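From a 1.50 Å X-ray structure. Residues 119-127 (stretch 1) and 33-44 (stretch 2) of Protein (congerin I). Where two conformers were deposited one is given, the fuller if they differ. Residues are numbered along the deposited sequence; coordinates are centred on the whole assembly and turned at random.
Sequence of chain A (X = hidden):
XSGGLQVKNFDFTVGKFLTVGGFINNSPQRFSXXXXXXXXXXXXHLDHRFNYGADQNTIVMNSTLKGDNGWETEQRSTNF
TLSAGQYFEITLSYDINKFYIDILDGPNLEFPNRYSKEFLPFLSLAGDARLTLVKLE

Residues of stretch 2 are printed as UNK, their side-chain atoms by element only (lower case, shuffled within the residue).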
ATOM      1  N   PHE A 119     -16.139  -1.979  -5.562  1.00 14.42           N
ATOM      2  CA  PHE A 119     -15.056  -1.191  -5.005  1.00 13.82           C
ATOM      3  C   PHE A 119     -14.824  -1.740  -3.594  1.00 12.54           C
ATOM      4  O   PHE A 119     -15.808  -2.014  -2.886  1.00 13.04           O
ATOM      5  CB  PHE A 119     -15.456   0.295  -4.951  1.00 14.31           C
ATOM      6  CG  PHE A 119     -14.417   1.133  -4.226  1.00 15.66           C
ATOM      7  CD1 PHE A 119     -13.132   1.261  -4.758  1.00 15.32           C
ATOM      8  CD2 PHE A 119     -14.726   1.706  -2.990  1.00 14.82           C
ATOM      9  CE1 PHE A 119     -12.161   1.948  -4.045  1.00 18.00           C
ATOM     10  CE2 PHE A 119     -13.744   2.392  -2.283  1.00 17.58           C
ATOM     11  CZ  PHE A 119     -12.463   2.512  -2.810  1.00 17.17           C
ATOM     12  N   LEU A 120     -13.573  -1.933  -3.172  1.00 10.56           N
ATOM     13  CA  LEU A 120     -13.264  -2.440  -1.836  1.00 10.01           C
ATOM     14  C   LEU A 120     -12.259  -1.509  -1.164  1.00  8.73           C
ATOM     15  O   LEU A 120     -11.107  -1.446  -1.608  1.00 10.05           O
ATOM     16  CB  LEU A 120     -12.650  -3.831  -1.884  1.00 10.81           C
ATOM     17  CG  LEU A 120     -13.532  -4.938  -2.442  1.00 11.97           C
ATOM     18  CD1 LEU A 120     -12.707  -6.191  -2.612  1.00 13.81           C
ATOM     19  CD2 LEU A 120     -14.681  -5.224  -1.496  1.00 12.73           C
ATOM     20  N   PRO A 121     -12.638  -0.741  -0.141  1.00  8.89           N
ATOM     21  CA  PRO A 121     -11.792   0.273   0.498  1.00  9.58           C
ATOM     22  C   PRO A 121     -10.808  -0.200   1.553  1.00  9.65           C
ATOM     23  O   PRO A 121      -9.962   0.575   2.001  1.00  8.24           O
ATOM     24  CB  PRO A 121     -12.790   1.249   1.053  1.00  9.97           C
ATOM     25  CG  PRO A 121     -13.874   0.321   1.539  1.00 11.10           C
ATOM     26  CD  PRO A 121     -14.004  -0.637   0.370  1.00  8.95           C
ATOM     27  N   PHE A 122     -10.912  -1.447   2.001  1.00  9.15           N
ATOM     28  CA  PHE A 122     -10.140  -1.903   3.136  1.00  8.81           C
ATOM     29  C   PHE A 122      -9.387  -3.206   2.893  1.00  7.98           C
ATOM     30  O   PHE A 122      -9.915  -4.159   2.302  1.00  6.93           O
ATOM     31  CB  PHE A 122     -11.115  -2.035   4.307  1.00 10.03           C
ATOM     32  CG  PHE A 122     -10.527  -2.595   5.588  1.00 11.19           C
ATOM     33  CD1 PHE A 122      -9.963  -1.728   6.520  1.00 11.46           C
ATOM     34  CD2 PHE A 122     -10.543  -3.977   5.822  1.00 11.84           C
ATOM     35  CE1 PHE A 122      -9.411  -2.243   7.696  1.00 13.25           C
ATOM     36  CE2 PHE A 122      -9.987  -4.483   6.995  1.00 13.00           C
ATOM     37  CZ  PHE A 122      -9.424  -3.615   7.927  1.00 12.58           C
ATOM     38  N   LEU A 123      -8.165  -3.217   3.418  1.00  7.43           N
ATOM     39  CA  LEU A 123      -7.299  -4.383   3.347  1.00  7.90           C
ATOM     40  C   LEU A 123      -6.602  -4.608   4.682  1.00  8.32           C
ATOM     41  O   LEU A 123      -6.082  -3.659   5.288  1.00  7.92           O
ATOM     42  CB  LEU A 123      -6.231  -4.187   2.254  1.00  8.52           C
ATOM     43  CG  LEU A 123      -5.038  -5.175   2.182  1.00 10.16           C
ATOM     44  CD1 LEU A 123      -5.519  -6.539   1.745  1.00 10.78           C
ATOM     45  CD2 LEU A 123      -3.986  -4.649   1.232  1.00 10.08           C
ATOM     46  N   SER A 124      -6.581  -5.859   5.159  1.00  7.88           N
ATOM     47  CA  SER A 124      -5.779  -6.202   6.312  1.00  8.06           C
ATOM     48  C   SER A 124      -5.204  -7.600   6.140  1.00  8.32           C
ATOM     49  O   SER A 124      -5.774  -8.466   5.460  1.00  9.43           O
ATOM     50  CB  SER A 124      -6.627  -6.155   7.607  1.00  8.99           C
ATOM     51  OG  SER A 124      -7.661  -7.130   7.762  0.50  7.59           O
ATOM     52  N   LEU A 125      -4.097  -7.830   6.809  1.00  7.43           N
ATOM     53  CA  LEU A 125      -3.524  -9.146   6.907  1.00  8.18           C
ATOM     54  C   LEU A 125      -3.678  -9.449   8.385  1.00  8.79           C
ATOM     55  O   LEU A 125      -3.478  -8.553   9.209  1.00  9.89           O
ATOM     56  CB  LEU A 125      -2.070  -9.088   6.491  1.00  8.11           C
ATOM     57  CG  LEU A 125      -1.235 -10.340   6.627  0.50  9.93           C
ATOM     58  CD1 LEU A 125      -0.458 -10.574   5.349  0.50  9.04           C
ATOM     59  CD2 LEU A 125      -0.347 -10.200   7.842  0.50  9.61           C
ATOM     60  N   ALA A 126      -4.135 -10.635   8.770  1.00  8.66           N
ATOM     61  CA  ALA A 126      -4.224 -10.994  10.177  1.00  6.84           C
ATOM     62  C   ALA A 126      -3.514 -12.320  10.425  1.00  6.38           C
ATOM     63  O   ALA A 126      -3.280 -13.111   9.511  1.00  6.74           O
ATOM     64  CB  ALA A 126      -5.682 -11.147  10.622  1.00  7.03           C
ATOM     65  N   GLY A 127      -3.107 -12.555  11.661  1.00  7.38           N
ATOM     66  CA  GLY A 127      -2.496 -13.829  11.986  1.00  7.93           C
ATOM     67  C   GLY A 127      -0.993 -13.850  11.870  1.00  8.36           C
ATOM     68  O   GLY A 127      -0.312 -12.835  12.041  1.00  8.79           O
ATOM     69  N   UNK A  33      -5.659 -12.980   4.549  1.00  6.61           N
ATOM     70  CA  UNK A  33      -5.736 -11.753   3.768  1.00  7.27           C
ATOM     71  C   UNK A  33      -7.221 -11.442   3.790  1.00  7.42           C
ATOM     72  O   UNK A  33      -8.066 -12.296   3.488  1.00  7.75           O
ATOM     73  c   UNK A  33      -5.295 -11.963   2.307  1.00  7.08           C
ATOM     74  c   UNK A  33      -5.474 -10.676   1.527  1.00 10.09           C
ATOM     75  c   UNK A  33      -3.833 -12.398   2.273  1.00  8.56           C
ATOM     76  N   UNK A  34      -7.544 -10.211   4.183  1.00  7.55           N
ATOM     77  CA  UNK A  34      -8.919  -9.775   4.321  1.00  7.11           C
ATOM     78  C   UNK A  34      -9.181  -8.522   3.502  1.00  8.20           C
ATOM     79  O   UNK A  34      -8.465  -7.539   3.684  1.00  7.77           O
ATOM     80  o   UNK A  34      -9.614 -11.559   6.837  1.00 11.12           O
ATOM     81  c   UNK A  34      -9.221  -9.444   5.775  1.00  7.63           C
ATOM     82  n   UNK A  34      -7.661 -10.591   7.258  1.00  8.48           N
ATOM     83  c   UNK A  34      -8.858 -10.598   6.682  1.00  9.38           C
ATOM     84  N   UNK A  35     -10.147  -8.543   2.580  1.00  7.31           N
ATOM     85  CA  UNK A  35     -10.553  -7.341   1.851  1.00  8.90           C
ATOM     86  C   UNK A  35     -12.053  -7.139   1.993  1.00  8.58           C
ATOM     87  O   UNK A  35     -12.868  -8.084   1.999  1.00  7.66           O
ATOM     88  c   UNK A  35     -10.726  -8.654  -0.354  1.00 11.53           C
ATOM     89  c   UNK A  35     -10.244  -7.372   0.310  1.00 10.32           C
ATOM     90  c   UNK A  35      -8.751  -7.217   0.122  1.00 13.65           C
ATOM     91  N   UNK A  36     -12.433  -5.880   2.136  1.00  8.18           N
ATOM     92  CA  UNK A  36     -13.827  -5.554   2.270  1.00  9.01           C
ATOM     93  C   UNK A  36     -13.982  -4.094   2.606  1.00 11.46           C
ATOM     94  O   UNK A  36     -13.215  -3.244   2.144  1.00 10.41           O
ATOM     95  N   UNK A  37     -14.966  -3.812   3.444  1.00 12.89           N
ATOM     96  CA  UNK A  37     -15.238  -2.448   3.862  1.00 17.42           C
ATOM     97  C   UNK A  37     -14.575  -2.122   5.198  1.00 17.23           C
ATOM     98  O   UNK A  37     -14.243  -0.974   5.488  1.00 17.15           O
ATOM     99  c   UNK A  37     -16.716  -2.234   4.012  1.00 20.46           C
ATOM    100  o   UNK A  37     -19.479  -2.346   4.450  1.00 34.51           O
ATOM    101  c   UNK A  37     -17.704  -2.465   2.857  1.00 27.25           C
ATOM    102  c   UNK A  37     -19.127  -2.132   3.291  1.00 31.66           C
ATOM    103  o   UNK A  37     -19.899  -1.648   2.470  1.00 34.88           O
ATOM    104  N   UNK A  38     -14.360  -3.119   6.040  1.00 17.37           N
ATOM    105  CA  UNK A  38     -13.794  -2.926   7.364  1.00 17.71           C
ATOM    106  C   UNK A  38     -13.470  -4.315   7.884  1.00 18.26           C
ATOM    107  O   UNK A  38     -13.891  -5.300   7.275  1.00 16.03           O
ATOM    108  c   UNK A  38     -14.818  -2.249   8.296  1.00 17.48           C
ATOM    109  o   UNK A  38     -15.998  -3.009   8.588  1.00 18.52           O
ATOM    110  N   UNK A  39     -12.838  -4.409   9.053  1.00 19.93           N
ATOM    111  CA  UNK A  39     -12.544  -5.678   9.702  1.00 22.98           C
ATOM    112  C   UNK A  39     -13.835  -6.467   9.948  1.00 21.93           C
ATOM    113  O   UNK A  39     -13.855  -7.697  10.005  1.00 23.19           O
ATOM    114  c   UNK A  39      -9.131  -5.908  13.063  1.00 45.10           C
ATOM    115  c   UNK A  39     -10.547  -4.708  11.074  1.00 37.33           C
ATOM    116  s   UNK A  39      -9.928  -4.374  12.735  1.00 47.14           S
ATOM    117  c   UNK A  39     -11.864  -5.457  11.058  1.00 28.99           C
ATOM    118  N   UNK A  40     -14.959  -5.782  10.150  1.00 19.33           N
ATOM    119  CA  UNK A  40     -16.226  -6.456  10.385  1.00 18.12           C
ATOM    120  C   UNK A  40     -17.045  -6.814   9.175  1.00 15.41           C
ATOM    121  O   UNK A  40     -17.961  -7.626   9.271  1.00 13.75           O
ATOM    122  c   UNK A  40     -17.102  -5.628  11.300  1.00 22.44           C
ATOM    123  n   UNK A  40     -15.725  -6.192  13.253  1.00 29.29           N
ATOM    124  o   UNK A  40     -17.906  -6.378  13.425  1.00 33.58           O
ATOM    125  c   UNK A  40     -16.942  -6.075  12.732  1.00 28.53           C
ATOM    126  N   UNK A  41     -16.719  -6.231   8.028  1.00 12.27           N
ATOM    127  CA  UNK A  41     -17.533  -6.445   6.863  1.00 11.00           C
ATOM    128  C   UNK A  41     -16.530  -6.748   5.760  1.00 10.49           C
ATOM    129  O   UNK A  41     -15.886  -5.873   5.153  1.00  9.97           O
ATOM    130  c   UNK A  41     -18.334  -5.169   6.658  1.00 12.21           C
ATOM    131  o   UNK A  41     -19.361  -5.404   5.727  1.00 16.09           O
ATOM    132  N   UNK A  42     -16.366  -8.047   5.528  1.00  8.04           N
ATOM    133  CA  UNK A  42     -15.362  -8.537   4.613  1.00  7.55           C
ATOM    134  C   UNK A  42     -15.959  -9.289   3.441  1.00  8.70           C
ATOM    135  O   UNK A  42     -16.767 -10.207   3.657  1.00  8.63           O
ATOM    136  c   UNK A  42     -14.411  -9.466   5.363  1.00  8.80           C
ATOM    137  c   UNK A  42     -12.659  -7.819   5.990  1.00 10.21           C
ATOM    138  c   UNK A  42     -13.617  -8.876   6.517  1.00  7.82           C
ATOM    139  c   UNK A  42     -12.869  -9.984   7.222  1.00 11.39           C
ATOM    140  N   UNK A  43     -15.611  -8.914   2.201  1.00  7.39           N
ATOM    141  CA  UNK A  43     -16.024  -9.683   1.036  1.00  7.15           C
ATOM    142  C   UNK A  43     -15.150 -10.926   0.867  1.00  6.96           C
ATOM    143  O   UNK A  43     -15.624 -11.938   0.343  1.00  7.66           O
ATOM    144  c   UNK A  43     -15.935  -8.834  -0.230  1.00  6.91           C
ATOM    145  o   UNK A  43     -17.016  -7.921  -0.265  1.00  8.05           O
ATOM    146  N   UNK A  44     -13.892 -10.930   1.294  1.00  7.12           N
ATOM    147  CA  UNK A  44     -13.068 -12.118   1.183  1.00  7.73           C
ATOM    148  C   UNK A  44     -12.134 -12.179   2.371  1.00  7.56           C
ATOM    149  O   UNK A  44     -11.472 -11.193   2.717  1.00  7.12           O
ATOM    150  c   UNK A  44     -12.247 -12.100  -0.126  1.00  8.96           C
ATOM    151  c   UNK A  44     -11.240 -13.248  -0.323  1.00 10.90           C
ATOM    152  c   UNK A  44     -10.379 -12.947  -1.536  1.00 13.06           C
ATOM    153  c   UNK A  44     -11.957 -14.573  -0.474  1.00 11.62           C
TER

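Position 33 carries three carbons, one bearing the other two. This fork at CB, lying on the same sheet face as Leu-123 and Leu-125, is Val-33. Its CG1 is 4.1 Å from Leu-123 CD1.

Position 34 has two carbons, the second carrying one oxygen and one nitrogen. The group is a carboxamide, and CB lies 3.4 Å from Ser-124 OG. This is Asn-34. Its backbone N donates to Ser-124 O at 2.8 Å, and its O accepts from Ser-124 N at 2.9 Å. Its ND2 adds a weak hydrogen bond to Ser-124 O at 3.4 Å.

Position 35 again has three carbons, forked at CB, and they meet Leu-120 and Leu-123. It is Val-35. CG1 is 3.7 Å from Leu-123 CD1, and CG2 is 3.9 Å from Leu-120 CD1.

Position 36 has no side-chain atoms, so it is Gly-36. A CB here would clash with O of position 41, at 2.4 Å. Gly-36 N donates to Phe-122 O at 3.1 Å, and Phe-122 N donates to Gly-36 O at 2.9 Å.

Position 37 has three carbons in a row, the third carrying two oxygens. This carboxylate marks Glu-37. CB points away from stretch 1, but the backbone stays close: its CA is 3.9 Å from Pro-121 CG.

Position 38 has one carbon, then one oxygen: Ser-38. Its CA sits over the face of the Phe-122 ring, 3.9 Å from the centroid, as a CH-pi contact.

Position 39 is an unbranched chain of two carbons, a sulfur and a carbon. Only methionine fits, so it is Met-39. CG is 3.5 Å from Phe-122 CZ.

Position 40 has two carbons, the second with one oxygen and one nitrogen. It is Asn-40, and it does not touch stretch 1.

Position 41 has one carbon and one oxygen: Ser-41. It closes a type I turn begun at Ser-38.

Position 42 has four carbons, forked at the second: Leu-42. CD2 is 4.4 Å from Phe-122 CD2.

Position 43 has one carbon and one oxygen: Ser-43. OG lies 3.8 Å from Leu-120 CD2.

Position 44 has four carbons, forked at the second. It is Leu-44, out of contact with stretch 1.

The contact is an antiparallel strand pairing. Four main backbone hydrogen bonds join Phe-122 with Gly-36 and Ser-124 with Asn-34. Valines and leucines pack on one face. On the other, the turn after Gly-36 brings Ser-38 and Met-39 against the Phe-122 ring.

Stretch 2 (33-44) VNVGESMNSLSL
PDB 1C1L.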